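Long-range contact in putative isomerase (Streptomyces coelicolor A3, PDB 2OQH), which probably dehydrates D-glucarate to 5-dehydro-4-deoxy-D-glucarate, as a TIM-barrel member of the enolase superfamily: residues V128-L133 / G162-V167. Residues are numbered along the deposited sequence; the frame is centred on the assembly and turned at random.
Sequences VPITAL and GGFDAV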
loop_
_atom_site.group_PDB
_atom_site.type_symbol
_atom_site.label_atom_id
_atom_site.label_comp_id
_atom_site.label_asym_id
_atom_site.label_seq_id
_atom_site.Cartn_x
_atom_site.Cartn_y
_atom_site.Cartn_z
ATOM N N VAL A 128 11.849 -5.134 -6.137
ATOM C CA VAL A 128 11.095 -4.827 -4.929
ATOM C C VAL A 128 10.480 -6.047 -4.256
ATOM O O VAL A 128 9.464 -6.565 -4.715
ATOM C CB VAL A 128 9.944 -3.854 -5.233
ATOM C CG1 VAL A 128 9.175 -3.551 -3.961
ATOM C CG2 VAL A 128 10.493 -2.588 -5.849
ATOM N N PRO A 129 11.076 -6.502 -3.144
ATOM C CA PRO A 129 10.571 -7.663 -2.405
ATOM C C PRO A 129 9.172 -7.407 -1.835
ATOM O O PRO A 129 8.852 -6.281 -1.433
ATOM C CB PRO A 129 11.606 -7.841 -1.295
ATOM C CG PRO A 129 12.847 -7.227 -1.861
ATOM C CD PRO A 129 12.318 -5.997 -2.535
ATOM N N ILE A 130 8.336 -8.441 -1.807
ATOM C CA ILE A 130 6.996 -8.284 -1.252
ATOM C C ILE A 130 6.764 -9.271 -0.117
ATOM O O ILE A 130 7.545 -10.195 0.081
ATOM C CB ILE A 130 5.893 -8.443 -2.326
ATOM C CG1 ILE A 130 5.917 -9.851 -2.921
ATOM C CG2 ILE A 130 6.090 -7.396 -3.408
ATOM C CD1 ILE A 130 4.751 -10.131 -3.830
ATOM N N THR A 131 5.680 -9.059 0.617
ATOM C CA THR A 131 5.332 -9.872 1.775
ATOM C C THR A 131 4.161 -10.823 1.550
ATOM O O THR A 131 3.220 -10.510 0.820
ATOM C CB THR A 131 4.969 -8.956 2.952
ATOM O OG1 THR A 131 5.996 -7.969 3.109
ATOM C CG2 THR A 131 4.814 -9.756 4.238
ATOM N N ALA A 132 4.220 -11.979 2.204
ATOM C CA ALA A 132 3.163 -12.976 2.109
ATOM C C ALA A 132 2.237 -12.829 3.311
ATOM O O ALA A 132 2.693 -12.859 4.451
ATOM C CB ALA A 132 3.770 -14.378 2.092
ATOM N N LEU A 133 0.942 -12.669 3.062
ATOM C CA LEU A 133 -0.014 -12.531 4.154
ATOM C C LEU A 133 -0.687 -13.849 4.487
ATOM O O LEU A 133 -1.172 -14.548 3.594
ATOM C CB LEU A 133 -1.110 -11.517 3.804
ATOM C CG LEU A 133 -2.286 -11.461 4.800
ATOM C CD1 LEU A 133 -1.837 -10.841 6.125
ATOM C CD2 LEU A 133 -3.427 -10.650 4.208
ATOM N N GLY A 162 6.498 -19.346 -2.851
ATOM C CA GLY A 162 6.541 -17.964 -3.303
ATOM C C GLY A 162 7.884 -17.262 -3.228
ATOM O O GLY A 162 8.086 -16.252 -3.897
ATOM N N GLY A 163 8.804 -17.781 -2.420
ATOM C CA GLY A 163 10.107 -17.148 -2.296
ATOM C C GLY A 163 10.066 -15.820 -1.550
ATOM O O GLY A 163 10.924 -14.957 -1.761
ATOM N N PHE A 164 9.080 -15.665 -0.668
ATOM C CA PHE A 164 8.899 -14.442 0.126
ATOM C C PHE A 164 9.973 -14.250 1.203
ATOM O O PHE A 164 10.348 -15.197 1.881
ATOM C CB PHE A 164 7.531 -14.478 0.816
ATOM C CG PHE A 164 6.359 -14.473 -0.133
ATOM C CD1 PHE A 164 5.882 -13.278 -0.665
ATOM C CD2 PHE A 164 5.720 -15.663 -0.486
ATOM C CE1 PHE A 164 4.780 -13.264 -1.534
ATOM C CE2 PHE A 164 4.621 -15.658 -1.354
ATOM C CZ PHE A 164 4.151 -14.456 -1.877
ATOM N N ASP A 165 10.450 -13.021 1.378
ATOM C CA ASP A 165 11.458 -12.755 2.405
ATOM C C ASP A 165 10.780 -12.407 3.727
ATOM O O ASP A 165 11.412 -12.411 4.788
ATOM C CB ASP A 165 12.347 -11.575 2.022
ATOM C CG ASP A 165 12.940 -11.703 0.642
ATOM O OD1 ASP A 165 13.317 -12.827 0.239
ATOM O OD2 ASP A 165 13.049 -10.656 -0.032
ATOM N N ALA A 166 9.495 -12.089 3.658
ATOM C CA ALA A 166 8.759 -11.711 4.855
ATOM C C ALA A 166 7.370 -12.312 4.895
ATOM O O ALA A 166 6.756 -12.558 3.855
ATOM C CB ALA A 166 8.664 -10.195 4.939
ATOM N N VAL A 167 6.882 -12.545 6.111
ATOM C CA VAL A 167 5.553 -13.101 6.322
ATOM C C VAL A 167 4.804 -12.229 7.320
ATOM O O VAL A 167 5.381 -11.758 8.296
ATOM C CB VAL A 167 5.613 -14.538 6.892
ATOM C CG1 VAL A 167 4.206 -15.013 7.230
ATOM C CG2 VAL A 167 6.260 -15.477 5.882
HETATM O O HOH W 1 10.192 -11.243 -0.643
#
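The amide nitrogen of A132 is gripped by a single, nearly straight bond, N to O of A166 3.1 Å at 176°, the donor lying above the carbonyl plane. Where I130 O and D165 N stand 4.3 Å apart, a water bridges them: it donates to I130 O (2.9 Å) and accepts from D165 N (2.7 Å). From F164, CG anti to its carbonyl carbon (chi1 -64°) carries the ring against strand 127-134. Alanine suits position 132 because its lone methyl lets the ring lie close: A132 CB sits over the ring face, 3.4 Å from the F164 centroid, a CH-pi contact. I130 O meets the ring edge in plane, nearest F164 CD1, while I130 CG1 and I130 CD1 touch F164 CE1; a flat, wide ring suits F164, offering A132 a face and I130 an edge. Beyond, the rings of Y328 and F164 meet edge-to-face, and V158 of helix 147-162 also touches F164. An alanine at F164 would remove the ring and would probably leave A132 CB and the I130 side chain poorly packed. T131 CG2 rests 3.4 Å from A166 O, while T131 OG1 bonds I323 O. Parallel strands 127-134 and 166-170 joined through helix 147-162 form a beta-alpha-beta unit of the enolase-superfamily TIM barrel.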